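Local coordinates for protein metal-dependent hydrolase (Lactobacillus plantarum, PDB 2F6K) that probably catalyses the decarboxylation of aminocarboxymuconate semialdehyde, using a manganese ion held in an amidohydrolase-type TIM barrel, at residues P59-G64 against I70-A75; S96-Y101 against V106-Q111; G129-S134 against F177-M182; M182-M187 against H191-Y196. All coordinates share one frame; numbering follows the deposited sequence.

Contact 1: residues P59-G64 against I70-A75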
loop_
_atom_site.group_PDB
_atom_site.type_symbol
_atom_site.label_atom_id
_atom_site.label_comp_id
_atom_site.label_asym_id
_atom_site.label_seq_id
_atom_site.Cartn_x
_atom_site.Cartn_y
_atom_site.Cartn_z
ATOM N N PRO A 59 13.368 7.194 12.724
ATOM C CA PRO A 59 13.279 7.256 11.257
ATOM C C PRO A 59 14.493 7.900 10.600
ATOM O O PRO A 59 15.104 8.800 11.167
ATOM C CB PRO A 59 12.016 8.093 11.013
ATOM C CG PRO A 59 11.255 8.002 12.311
ATOM C CD PRO A 59 12.344 8.054 13.339
ATOM N N HIS A 60 14.827 7.434 9.400
ATOM C CA HIS A 60 15.948 7.977 8.639
ATOM C C HIS A 60 15.549 9.408 8.279
ATOM O O HIS A 60 14.360 9.729 8.266
ATOM C CB HIS A 60 16.171 7.155 7.365
ATOM C CG HIS A 60 17.368 7.581 6.575
ATOM N ND1 HIS A 60 17.294 7.937 5.244
ATOM C CD2 HIS A 60 18.666 7.731 6.935
ATOM C CE1 HIS A 60 18.496 8.293 4.820
ATOM N NE2 HIS A 60 19.345 8.179 5.827
ATOM N N VAL A 61 16.520 10.263 7.974
ATOM C CA VAL A 61 16.216 11.654 7.662
ATOM C C VAL A 61 15.861 11.968 6.217
ATOM O O VAL A 61 16.378 12.920 5.636
ATOM C CB VAL A 61 17.363 12.576 8.094
ATOM C CG1 VAL A 61 17.386 12.692 9.599
ATOM C CG2 VAL A 61 18.688 12.027 7.584
ATOM N N ASN A 62 14.977 11.171 5.636
ATOM C CA ASN A 62 14.523 11.399 4.267
ATOM C C ASN A 62 13.058 11.809 4.360
ATOM O O ASN A 62 12.179 10.956 4.467
ATOM C CB ASN A 62 14.652 10.116 3.444
ATOM C CG ASN A 62 13.986 10.217 2.080
ATOM O OD1 ASN A 62 13.915 9.229 1.350
ATOM N ND2 ASN A 62 13.495 11.409 1.728
ATOM N N PHE A 63 12.794 13.110 4.322
ATOM C CA PHE A 63 11.423 13.601 4.417
ATOM C C PHE A 63 10.878 14.142 3.107
ATOM O O PHE A 63 9.817 14.759 3.089
ATOM C CB PHE A 63 11.321 14.681 5.497
ATOM C CG PHE A 63 11.769 14.215 6.851
ATOM C CD1 PHE A 63 11.076 13.211 7.520
ATOM C CD2 PHE A 63 12.913 14.751 7.440
ATOM C CE1 PHE A 63 11.518 12.741 8.756
ATOM C CE2 PHE A 63 13.365 14.294 8.673
ATOM C CZ PHE A 63 12.668 13.285 9.334
ATOM N N GLY A 64 11.599 13.914 2.010
ATOM C CA GLY A 64 11.133 14.394 0.721
ATOM C C GLY A 64 11.836 15.645 0.230
ATOM O O GLY A 64 11.608 16.094 -0.895
ATOM N N ILE A 70 20.379 16.233 3.149
ATOM C CA ILE A 70 21.822 16.399 3.123
ATOM C C ILE A 70 22.315 17.255 4.287
ATOM O O ILE A 70 23.414 17.057 4.809
ATOM C CB ILE A 70 22.258 17.036 1.791
ATOM C CG1 ILE A 70 22.106 16.005 0.674
ATOM C CG2 ILE A 70 23.692 17.520 1.878
ATOM C CD1 ILE A 70 22.549 16.478 -0.689
ATOM N N ARG A 71 21.490 18.209 4.688
ATOM C CA ARG A 71 21.824 19.112 5.774
ATOM C C ARG A 71 21.718 18.365 7.109
ATOM O O ARG A 71 22.580 18.496 7.978
ATOM C CB ARG A 71 20.859 20.303 5.721
ATOM C CG ARG A 71 21.205 21.481 6.599
ATOM C CD ARG A 71 20.231 22.627 6.357
ATOM N NE ARG A 71 18.847 22.269 6.674
ATOM C CZ ARG A 71 18.425 21.837 7.863
ATOM N NH1 ARG A 71 19.278 21.699 8.876
ATOM N NH2 ARG A 71 17.141 21.547 8.043
ATOM N N LEU A 72 20.672 17.560 7.258
ATOM C CA LEU A 72 20.467 16.811 8.489
ATOM C C LEU A 72 21.551 15.768 8.692
ATOM O O LEU A 72 22.048 15.589 9.806
ATOM C CB LEU A 72 19.086 16.152 8.485
ATOM C CG LEU A 72 17.929 17.147 8.648
ATOM C CD1 LEU A 72 16.592 16.418 8.545
ATOM C CD2 LEU A 72 18.050 17.850 9.997
ATOM N N VAL A 73 21.918 15.088 7.610
ATOM C CA VAL A 73 22.970 14.079 7.667
ATOM C C VAL A 73 24.291 14.740 8.077
ATOM O O VAL A 73 25.000 14.224 8.937
ATOM C CB VAL A 73 23.158 13.381 6.303
ATOM C CG1 VAL A 73 24.438 12.565 6.309
ATOM C CG2 VAL A 73 21.976 12.487 6.018
ATOM N N GLU A 74 24.612 15.881 7.469
ATOM C CA GLU A 74 25.847 16.586 7.793
ATOM C C GLU A 74 25.859 17.060 9.246
ATOM O O GLU A 74 26.898 17.023 9.907
ATOM C CB GLU A 74 26.049 17.778 6.846
ATOM C CG GLU A 74 26.188 17.369 5.380
ATOM C CD GLU A 74 26.525 18.531 4.443
ATOM O OE1 GLU A 74 25.972 19.640 4.628
ATOM O OE2 GLU A 74 27.335 18.322 3.508
ATOM N N ALA A 75 24.707 17.493 9.750
ATOM C CA ALA A 75 24.631 17.958 11.135
ATOM C C ALA A 75 24.805 16.787 12.099
ATOM O O ALA A 75 25.379 16.936 13.175
ATOM C CB ALA A 75 23.296 18.652 11.389
#
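Val-61 and Leu-72 point their side chains toward each other across this contact, meeting at a slant. CB of Val-61 lies 3.9 Å from CD1 of Leu-72, while CG1 of the valine rests on both CB and CD1 of the leucine. The valine is rotated with CG1 anti to its carbonyl carbon (chi1 -73°), which turns the second methyl to the next helix residue: CG2 of Val-61 comes to 3.7 Å from CG2 of Val-73. Phe-63 approaches differently. Its side chain runs at roughly a right angle to that of Leu-72 and offers the edge of its ring, with CE2 of Phe-63 3.9 Å from CD1 of Leu-72. One leucine methyl thus touches both a valine and a ring edge. An inverse gamma turn centred on Val-61 bends the loop here, between strand 49-55 and helix 66-86 of the barrel. Around it, Ala-18 of helix 13-22 packs on both Phe-63 and Leu-72, His-22 stacks on the Phe-63 ring, and Thr-69 OG1 bonds to the carbonyl of Val-61. The case illustrates how a loop can be seated on its own helix by branched aliphatic groups and a ring edge: the cohesion between these segments is apolar, made of methyl-methyl and methyl-ring-edge contacts, while directional bonds come from neighbours such as Thr-69.

Contact 2: residues S96-Y101 against V106-Q111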
loop_
_atom_site.group_PDB
_atom_site.type_symbol
_atom_site.label_atom_id
_atom_site.label_comp_id
_atom_site.label_asym_id
_atom_site.label_seq_id
_atom_site.Cartn_x
_atom_site.Cartn_y
_atom_site.Cartn_z
ATOM N N SER A 96 25.930 8.687 9.103
ATOM C CA SER A 96 24.676 8.435 8.402
ATOM C C SER A 96 24.918 8.835 6.946
ATOM O O SER A 96 25.862 9.571 6.657
ATOM C CB SER A 96 23.536 9.270 8.996
ATOM O OG SER A 96 23.175 8.795 10.279
ATOM N N LEU A 97 24.078 8.353 6.036
ATOM C CA LEU A 97 24.239 8.661 4.623
ATOM C C LEU A 97 22.984 9.307 4.046
ATOM O O LEU A 97 21.862 8.913 4.371
ATOM C CB LEU A 97 24.565 7.386 3.843
ATOM C CG LEU A 97 25.785 6.580 4.291
ATOM C CD1 LEU A 97 25.953 5.373 3.379
ATOM C CD2 LEU A 97 27.026 7.442 4.248
ATOM N N PRO A 98 23.163 10.303 3.167
ATOM C CA PRO A 98 22.046 11.010 2.539
ATOM C C PRO A 98 21.297 10.165 1.510
ATOM O O PRO A 98 20.996 10.624 0.407
ATOM C CB PRO A 98 22.722 12.233 1.926
ATOM C CG PRO A 98 24.034 11.679 1.494
ATOM C CD PRO A 98 24.450 10.835 2.689
ATOM N N ILE A 99 21.018 8.917 1.867
ATOM C CA ILE A 99 20.266 8.028 0.992
ATOM C C ILE A 99 18.884 8.668 0.867
ATOM O O ILE A 99 18.408 9.288 1.823
ATOM C CB ILE A 99 20.160 6.629 1.619
ATOM C CG1 ILE A 99 21.529 5.934 1.525
ATOM C CG2 ILE A 99 19.052 5.823 0.950
ATOM C CD1 ILE A 99 21.589 4.567 2.188
ATOM N N PRO A 100 18.196 8.498 -0.278
ATOM C CA PRO A 100 18.481 7.787 -1.528
ATOM C C PRO A 100 19.274 8.528 -2.599
ATOM O O PRO A 100 19.178 8.182 -3.774
ATOM C CB PRO A 100 17.092 7.471 -2.037
ATOM C CG PRO A 100 16.399 8.789 -1.784
ATOM C CD PRO A 100 16.854 9.115 -0.352
ATOM N N TYR A 101 20.044 9.541 -2.226
ATOM C CA TYR A 101 20.794 10.288 -3.226
ATOM C C TYR A 101 22.167 9.664 -3.412
ATOM O O TYR A 101 23.130 10.045 -2.751
ATOM C CB TYR A 101 20.883 11.746 -2.787
ATOM C CG TYR A 101 19.514 12.322 -2.471
ATOM C CD1 TYR A 101 18.565 12.511 -3.481
ATOM C CD2 TYR A 101 19.139 12.611 -1.156
ATOM C CE1 TYR A 101 17.281 12.966 -3.189
ATOM C CE2 TYR A 101 17.858 13.066 -0.855
ATOM C CZ TYR A 101 16.937 13.238 -1.875
ATOM O OH TYR A 101 15.669 13.682 -1.590
ATOM N N VAL A 106 27.756 8.812 -1.864
ATOM C CA VAL A 106 29.110 8.394 -2.221
ATOM C C VAL A 106 30.081 9.412 -1.637
ATOM O O VAL A 106 31.143 9.066 -1.112
ATOM C CB VAL A 106 29.290 8.342 -3.766
ATOM C CG1 VAL A 106 30.766 8.362 -4.137
ATOM C CG2 VAL A 106 28.640 7.090 -4.322
ATOM N N LYS A 107 29.691 10.675 -1.729
ATOM C CA LYS A 107 30.489 11.777 -1.224
ATOM C C LYS A 107 30.596 11.729 0.305
ATOM O O LYS A 107 31.669 11.960 0.865
ATOM C CB LYS A 107 29.862 13.100 -1.690
ATOM C CG LYS A 107 30.601 14.362 -1.272
ATOM C CD LYS A 107 29.745 15.171 -0.298
ATOM C CE LYS A 107 30.026 16.667 -0.392
ATOM N NZ LYS A 107 28.838 17.474 0.029
ATOM N N THR A 108 29.488 11.418 0.976
ATOM C CA THR A 108 29.482 11.353 2.434
ATOM C C THR A 108 30.339 10.206 2.957
ATOM O O THR A 108 30.984 10.334 4.007
ATOM C CB THR A 108 28.053 11.203 2.992
ATOM O OG1 THR A 108 27.278 12.350 2.624
ATOM C CG2 THR A 108 28.085 11.100 4.514
ATOM N N VAL A 109 30.336 9.088 2.232
ATOM C CA VAL A 109 31.135 7.930 2.616
ATOM C C VAL A 109 32.632 8.272 2.591
ATOM O O VAL A 109 33.336 8.059 3.578
ATOM C CB VAL A 109 30.882 6.729 1.674
ATOM C CG1 VAL A 109 31.817 5.576 2.027
ATOM C CG2 VAL A 109 29.431 6.280 1.787
ATOM N N GLN A 110 33.108 8.809 1.470
ATOM C CA GLN A 110 34.516 9.171 1.319
ATOM C C GLN A 110 34.944 10.147 2.405
ATOM O O GLN A 110 35.948 9.950 3.085
ATOM C CB GLN A 110 34.755 9.817 -0.053
ATOM C CG GLN A 110 34.256 8.981 -1.224
ATOM C CD GLN A 110 34.377 9.695 -2.552
ATOM O OE1 GLN A 110 34.004 10.860 -2.686
ATOM N NE2 GLN A 110 34.883 8.990 -3.549
ATOM N N GLN A 111 34.172 11.207 2.563
ATOM C CA GLN A 111 34.483 12.218 3.553
ATOM C C GLN A 111 34.452 11.688 4.989
ATOM O O GLN A 111 35.394 11.886 5.752
ATOM C CB GLN A 111 33.495 13.366 3.398
ATOM C CG GLN A 111 33.768 14.552 4.274
ATOM C CD GLN A 111 32.592 15.503 4.299
ATOM O OE1 GLN A 111 31.972 15.775 3.260
ATOM N NE2 GLN A 111 32.280 16.026 5.482
#
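Ser-96 meets Thr-108 where a beta-alpha unit of the TIM barrel folds back on itself, the loop after strand 91-95 lying against the helix 102-114 that follows it. The serine takes part through its backbone, its O standing 3.4 Å from CG2 of Thr-108. Leu-97 comes next and inserts the end of its chain: CD2 of Leu-97 is 3.6 Å from CG2 of Val-109 and also touches the threonine methyl, the leucine crossing both residues at a slant. Val-121 and Val-123 of the neighbouring barrel strand also pack on this leucine. The proline ring that follows turns its CD corner to the threonine hydroxyl, CD of Pro-98 lying 3.2 Å from OG1 of Thr-108. That hydroxyl, anti to the carbonyl carbon at chi1 -62°, lies beside its own backbone N and is bonded weakly to the carbonyl of Asp-104 one helical turn earlier. With an alanine here, both OG1 and CG2 would be gone, which is likely to open a gap between the proline ring and the helix and to deprive Leu-97 of a methyl neighbour. Pro-98 also centres an inverse gamma turn, and its carbonyl O accepts a bond of 3.0 Å from N of Tyr-101, the N-cap residue of the helix.

Contact 3: residues G129-S134 against F177-M182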
loop_
_atom_site.group_PDB
_atom_site.type_symbol
_atom_site.label_atom_id
_atom_site.label_comp_id
_atom_site.label_asym_id
_atom_site.label_seq_id
_atom_site.Cartn_x
_atom_site.Cartn_y
_atom_site.Cartn_z
ATOM N N GLY A 129 11.043 3.659 1.342
ATOM C CA GLY A 129 10.804 2.753 0.232
ATOM C C GLY A 129 12.014 2.211 -0.503
ATOM O O GLY A 129 11.903 1.221 -1.229
ATOM N N LEU A 130 13.164 2.863 -0.356
ATOM C CA LEU A 130 14.376 2.372 -1.000
ATOM C C LEU A 130 15.066 1.466 0.021
ATOM O O LEU A 130 15.656 1.944 0.989
ATOM C CB LEU A 130 15.300 3.529 -1.394
ATOM C CG LEU A 130 16.449 3.144 -2.344
ATOM C CD1 LEU A 130 17.159 4.389 -2.838
ATOM C CD2 LEU A 130 17.428 2.229 -1.633
ATOM N N TYR A 131 14.971 0.156 -0.190
ATOM C CA TYR A 131 15.572 -0.806 0.725
ATOM C C TYR A 131 17.056 -0.997 0.455
ATOM O O TYR A 131 17.494 -1.015 -0.701
ATOM C CB TYR A 131 14.840 -2.158 0.644
ATOM C CG TYR A 131 13.536 -2.171 1.410
ATOM C CD1 TYR A 131 12.403 -1.523 0.914
ATOM C CD2 TYR A 131 13.469 -2.723 2.693
ATOM C CE1 TYR A 131 11.243 -1.411 1.680
ATOM C CE2 TYR A 131 12.314 -2.614 3.471
ATOM C CZ TYR A 131 11.208 -1.952 2.962
ATOM O OH TYR A 131 10.098 -1.762 3.755
ATOM N N PHE A 132 17.834 -1.142 1.524
ATOM C CA PHE A 132 19.259 -1.316 1.348
ATOM C C PHE A 132 19.469 -2.558 0.501
ATOM O O PHE A 132 18.696 -3.508 0.578
ATOM C CB PHE A 132 19.957 -1.461 2.693
ATOM C CG PHE A 132 21.417 -1.124 2.642
ATOM C CD1 PHE A 132 21.831 0.173 2.324
ATOM C CD2 PHE A 132 22.381 -2.095 2.901
ATOM C CE1 PHE A 132 23.193 0.495 2.264
ATOM C CE2 PHE A 132 23.743 -1.783 2.844
ATOM C CZ PHE A 132 24.148 -0.486 2.526
ATOM N N GLY A 133 20.507 -2.544 -0.321
ATOM C CA GLY A 133 20.762 -3.674 -1.187
ATOM C C GLY A 133 20.321 -3.321 -2.594
ATOM O O GLY A 133 20.756 -3.941 -3.561
ATOM N N SER A 134 19.457 -2.316 -2.709
ATOM C CA SER A 134 18.961 -1.865 -4.009
ATOM C C SER A 134 20.094 -1.367 -4.903
ATOM O O SER A 134 20.964 -0.609 -4.461
ATOM C CB SER A 134 17.910 -0.768 -3.830
ATOM O OG SER A 134 17.421 -0.321 -5.083
ATOM N N PHE A 177 11.451 -5.795 12.904
ATOM C CA PHE A 177 11.917 -7.127 12.568
ATOM C C PHE A 177 11.556 -7.541 11.160
ATOM O O PHE A 177 12.376 -8.125 10.449
ATOM C CB PHE A 177 11.394 -8.156 13.560
ATOM C CG PHE A 177 12.213 -8.247 14.815
ATOM C CD1 PHE A 177 12.351 -9.457 15.482
ATOM C CD2 PHE A 177 12.872 -7.129 15.313
ATOM C CE1 PHE A 177 13.134 -9.558 16.622
ATOM C CE2 PHE A 177 13.660 -7.220 16.457
ATOM C CZ PHE A 177 13.790 -8.441 17.111
HETATM N N MSE A 178 10.333 -7.245 10.748
HETATM C CA MSE A 178 9.924 -7.606 9.405
HETATM C C MSE A 178 10.814 -6.880 8.402
HETATM O O MSE A 178 11.234 -7.464 7.396
HETATM C CB MSE A 178 8.456 -7.252 9.182
HETATM C CG MSE A 178 7.500 -8.015 10.103
HETATM SE SE MSE A 178 5.611 -7.831 9.630
HETATM C CE MSE A 178 5.393 -5.931 9.965
ATOM N N ASP A 179 11.142 -5.623 8.690
ATOM C CA ASP A 179 11.967 -4.863 7.763
ATOM C C ASP A 179 13.405 -5.345 7.669
ATOM O O ASP A 179 13.960 -5.430 6.571
ATOM C CB ASP A 179 11.945 -3.378 8.102
ATOM C CG ASP A 179 11.876 -2.514 6.858
ATOM O OD1 ASP A 179 10.881 -2.623 6.110
ATOM O OD2 ASP A 179 12.818 -1.738 6.615
ATOM N N THR A 180 14.008 -5.663 8.808
ATOM C CA THR A 180 15.376 -6.148 8.808
ATOM C C THR A 180 15.420 -7.450 8.029
ATOM O O THR A 180 16.330 -7.681 7.230
ATOM C CB THR A 180 15.891 -6.396 10.236
ATOM O OG1 THR A 180 16.074 -5.137 10.897
ATOM C CG2 THR A 180 17.224 -7.146 10.208
ATOM N N THR A 181 14.406 -8.279 8.246
ATOM C CA THR A 181 14.330 -9.566 7.587
ATOM C C THR A 181 14.173 -9.417 6.080
ATOM O O THR A 181 14.848 -10.103 5.301
ATOM C CB THR A 181 13.158 -10.400 8.128
ATOM O OG1 THR A 181 13.207 -10.435 9.563
ATOM C CG2 THR A 181 13.251 -11.831 7.601
HETATM N N MSE A 182 13.281 -8.526 5.664
HETATM C CA MSE A 182 13.068 -8.323 4.239
HETATM C C MSE A 182 14.338 -7.768 3.601
HETATM O O MSE A 182 14.713 -8.178 2.501
HETATM C CB MSE A 182 11.891 -7.375 3.996
HETATM C CG MSE A 182 10.544 -7.909 4.483
HETATM SE SE MSE A 182 9.019 -6.847 3.852
HETATM C CE MSE A 182 9.085 -5.396 5.128
#
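The hydroxyl of Tyr-131 is gripped twice: its OH donates to OD1 of Asp-179 over 2.6 Å and is itself hydrogen-bonded to the backbone N of Ala-159. OD1 receives the phenol on its syn lone pair, the side of its sister oxygen, and lies at the edge of the ring in its plane. The carboxylate is not coplanar with the ring; the two planes stand 49° apart, and OD2 of Asp-179 lies 3.3 Å from CE2 of Tyr-131. The stronger polar hold on the aspartate comes from elsewhere, since OD2 is bonded to OG1 of Thr-125 and to ND2 of Asn-126. Between them, these partners fix the rotation of the buried carboxylate and, through it, the position of the phenol. Met-182, a selenomethionine one turn further along the helix, adds a looser van der Waals touch: its chain bends at chi3 (-81°) and brings CE to 4.0 Å from OH of Tyr-131. Pro-162 of the third subunit packs on the tyrosine and Asp-166 of that subunit on Met-182, which puts the contact at a subunit interface. A type II beta turn from Tyr-131 to Ser-134 leads the chain away, closed by a backbone bond of 3.1 Å from N of Ser-134 to O of Tyr-131. The arrangement joins the small hairpin of strands 126-127 and 130-131 to helix 171-189, about 12 Å from the manganese at the Asp-179 side chain, and exemplifies the elaborated beta-alpha loops that surround the metal centre of an amidohydrolase-type TIM barrel.

Contact 4: residues M182-M187 against H191-Y196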
loop_
_atom_site.group_PDB
_atom_site.type_symbol
_atom_site.label_atom_id
_atom_site.label_comp_id
_atom_site.label_asym_id
_atom_site.label_seq_id
_atom_site.Cartn_x
_atom_site.Cartn_y
_atom_site.Cartn_z
HETATM N N MSE A 182 13.281 -8.526 5.664
HETATM C CA MSE A 182 13.068 -8.323 4.239
HETATM C C MSE A 182 14.338 -7.768 3.601
HETATM O O MSE A 182 14.713 -8.178 2.501
HETATM C CB MSE A 182 11.891 -7.375 3.996
HETATM C CG MSE A 182 10.544 -7.909 4.483
HETATM SE SE MSE A 182 9.019 -6.847 3.852
HETATM C CE MSE A 182 9.085 -5.396 5.128
ATOM N N THR A 183 15.011 -6.861 4.307
ATOM C CA THR A 183 16.229 -6.258 3.792
ATOM C C THR A 183 17.372 -7.257 3.609
ATOM O O THR A 183 18.081 -7.205 2.604
ATOM C CB THR A 183 16.703 -5.103 4.689
ATOM O OG1 THR A 183 15.674 -4.109 4.764
ATOM C CG2 THR A 183 17.967 -4.461 4.113
ATOM N N PHE A 184 17.558 -8.158 4.572
ATOM C CA PHE A 184 18.616 -9.162 4.477
ATOM C C PHE A 184 18.428 -10.024 3.226
ATOM O O PHE A 184 19.372 -10.294 2.488
ATOM C CB PHE A 184 18.600 -10.076 5.701
ATOM C CG PHE A 184 19.615 -11.184 5.646
ATOM C CD1 PHE A 184 20.965 -10.919 5.848
ATOM C CD2 PHE A 184 19.220 -12.493 5.424
ATOM C CE1 PHE A 184 21.905 -11.942 5.837
ATOM C CE2 PHE A 184 20.160 -13.533 5.411
ATOM C CZ PHE A 184 21.501 -13.252 5.619
ATOM N N ILE A 185 17.200 -10.465 3.000
ATOM C CA ILE A 185 16.917 -11.297 1.858
ATOM C C ILE A 185 17.111 -10.493 0.573
ATOM O O ILE A 185 17.579 -11.019 -0.437
ATOM C CB ILE A 185 15.479 -11.846 1.956
ATOM C CG1 ILE A 185 15.342 -12.640 3.260
ATOM C CG2 ILE A 185 15.157 -12.709 0.745
ATOM C CD1 ILE A 185 13.987 -13.283 3.484
ATOM N N ASN A 186 16.767 -9.211 0.621
ATOM C CA ASN A 186 16.911 -8.359 -0.546
ATOM C C ASN A 186 18.391 -8.352 -0.916
ATOM O O ASN A 186 18.763 -8.405 -2.090
ATOM C CB ASN A 186 16.443 -6.943 -0.210
ATOM C CG ASN A 186 16.263 -6.082 -1.443
ATOM O OD1 ASN A 186 16.925 -5.060 -1.602
ATOM N ND2 ASN A 186 15.360 -6.491 -2.322
HETATM N N MSE A 187 19.233 -8.298 0.108
HETATM C CA MSE A 187 20.667 -8.283 -0.087
HETATM C C MSE A 187 21.141 -9.621 -0.663
HETATM O O MSE A 187 22.110 -9.683 -1.416
HETATM C CB MSE A 187 21.341 -7.962 1.242
HETATM C CG MSE A 187 21.005 -6.563 1.730
HETATM SE SE MSE A 187 21.666 -6.172 3.498
HETATM C CE MSE A 187 23.480 -5.618 3.097
ATOM N N HIS A 191 23.033 -10.323 -4.536
ATOM C CA HIS A 191 24.392 -10.816 -4.363
ATOM C C HIS A 191 25.304 -9.806 -3.680
ATOM O O HIS A 191 26.485 -9.691 -4.011
ATOM C CB HIS A 191 24.973 -11.200 -5.724
ATOM C CG HIS A 191 24.045 -12.027 -6.561
ATOM N ND1 HIS A 191 23.162 -11.474 -7.463
ATOM C CD2 HIS A 191 23.827 -13.363 -6.593
ATOM C CE1 HIS A 191 22.441 -12.434 -8.016
ATOM N NE2 HIS A 191 22.825 -13.589 -7.504
ATOM N N PHE A 192 24.752 -9.088 -2.710
ATOM C CA PHE A 192 25.505 -8.073 -1.996
ATOM C C PHE A 192 26.800 -8.585 -1.359
ATOM O O PHE A 192 27.875 -8.016 -1.571
ATOM C CB PHE A 192 24.607 -7.426 -0.934
ATOM C CG PHE A 192 25.240 -6.258 -0.234
ATOM C CD1 PHE A 192 26.184 -6.454 0.764
ATOM C CD2 PHE A 192 24.905 -4.958 -0.591
ATOM C CE1 PHE A 192 26.793 -5.366 1.401
ATOM C CE2 PHE A 192 25.506 -3.860 0.039
ATOM C CZ PHE A 192 26.451 -4.069 1.037
ATOM N N PHE A 193 26.702 -9.662 -0.587
ATOM C CA PHE A 193 27.867 -10.214 0.104
ATOM C C PHE A 193 28.906 -10.827 -0.840
ATOM O O PHE A 193 30.097 -10.890 -0.527
ATOM C CB PHE A 193 27.379 -11.237 1.124
ATOM C CG PHE A 193 26.271 -10.715 2.000
ATOM C CD1 PHE A 193 26.540 -9.798 3.016
ATOM C CD2 PHE A 193 24.950 -11.089 1.768
ATOM C CE1 PHE A 193 25.511 -9.259 3.787
ATOM C CE2 PHE A 193 23.912 -10.553 2.536
ATOM C CZ PHE A 193 24.196 -9.633 3.549
ATOM N N GLU A 194 28.438 -11.263 -2.001
ATOM C CA GLU A 194 29.277 -11.861 -3.025
ATOM C C GLU A 194 30.033 -10.744 -3.749
ATOM O O GLU A 194 31.228 -10.855 -4.003
ATOM C CB GLU A 194 28.373 -12.622 -3.989
ATOM C CG GLU A 194 29.038 -13.449 -5.060
ATOM C CD GLU A 194 28.003 -14.262 -5.845
ATOM O OE1 GLU A 194 27.326 -15.118 -5.237
ATOM O OE2 GLU A 194 27.851 -14.044 -7.064
ATOM N N LYS A 195 29.333 -9.653 -4.053
ATOM C CA LYS A 195 29.935 -8.525 -4.760
ATOM C C LYS A 195 30.736 -7.568 -3.868
ATOM O O LYS A 195 31.683 -6.923 -4.332
ATOM C CB LYS A 195 28.855 -7.735 -5.514
ATOM C CG LYS A 195 28.154 -8.514 -6.624
ATOM C CD LYS A 195 27.481 -7.573 -7.622
ATOM C CE LYS A 195 26.415 -6.718 -6.965
ATOM N NZ LYS A 195 25.867 -5.683 -7.887
ATOM N N TYR A 196 30.357 -7.464 -2.598
ATOM C CA TYR A 196 31.065 -6.578 -1.677
ATOM C C TYR A 196 31.480 -7.345 -0.427
ATOM O O TYR A 196 31.081 -6.999 0.688
ATOM C CB TYR A 196 30.176 -5.391 -1.304
ATOM C CG TYR A 196 29.514 -4.757 -2.503
ATOM C CD1 TYR A 196 28.157 -4.947 -2.755
ATOM C CD2 TYR A 196 30.260 -4.026 -3.431
ATOM C CE1 TYR A 196 27.557 -4.429 -3.907
ATOM C CE2 TYR A 196 29.672 -3.503 -4.585
ATOM C CZ TYR A 196 28.323 -3.709 -4.819
ATOM O OH TYR A 196 27.749 -3.207 -5.965
#
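Met-187 and Phe-192 close a Schellman motif at the end of helix 171-189, from which the chain passes directly into the single turn of helix 192-195. Two backbone bonds make it: N of Phe-192 donates to O of Met-187 over 3.0 Å, with a nearly straight N-H...O angle of 162°, and N of His-191 bonds to the carbonyl of the residue after Met-187. His-191 makes the reversal possible as the C-prime residue, with a positive phi of 53°, and serves at once as N-cap of the next helix.

The second kind of interaction involves selenium and a methyl group against aromatic rings. The side chains of Met-187 and Phe-192 run side by side in the same direction, and the bend of the selenomethionine at chi3 (84°) lays CE over the middle of the phenylalanine face, 3.6 Å from the ring centroid, in a CH-pi contact. SE belongs to the same Met-aromatic arrangement, at longer range. The opposite face of the Phe-192 ring is covered by CD1 of Tyr-196, so the ring is sandwiched. Replacing Phe-192 by an alanine would probably leave the methyl of Met-187 without the surface it lies on and open a gap in front of Tyr-196.

Aromatic and aliphatic packing completes the contact. CB of Met-187 is 3.9 Å from CE2 of Phe-193. Val-232 of helix 229-235 touches both Phe-184 and Phe-193, and Val-201 of a barrel strand backs Phe-192 and Phe-193. The rings of Phe-184 and Phe-193 meet obliquely, planes at 43°, with CE1 of Phe-184 4.0 Å from CZ of Phe-193.

The four contacts follow one another along the chain, and each lies in or beside a beta-alpha unit of the same parallel barrel. Contacts 1 and 2 belong to successive units, with centres about 11 Å apart, and are tied by a probable hydrogen bond from His-60 NE2 to the carbonyl O of Leu-97. Contact 3 is about 18 Å from each of them, centre to centre, and touches contact 2 where Pro-100 packs on Leu-130. Contacts 3 and 4, about 10 Å apart between centres, share Met-182 and helix 171-189. Contacts 1 and 2 both meet the second subunit and contacts 3 and 4 the third, so these barrel units also take part in the assembly.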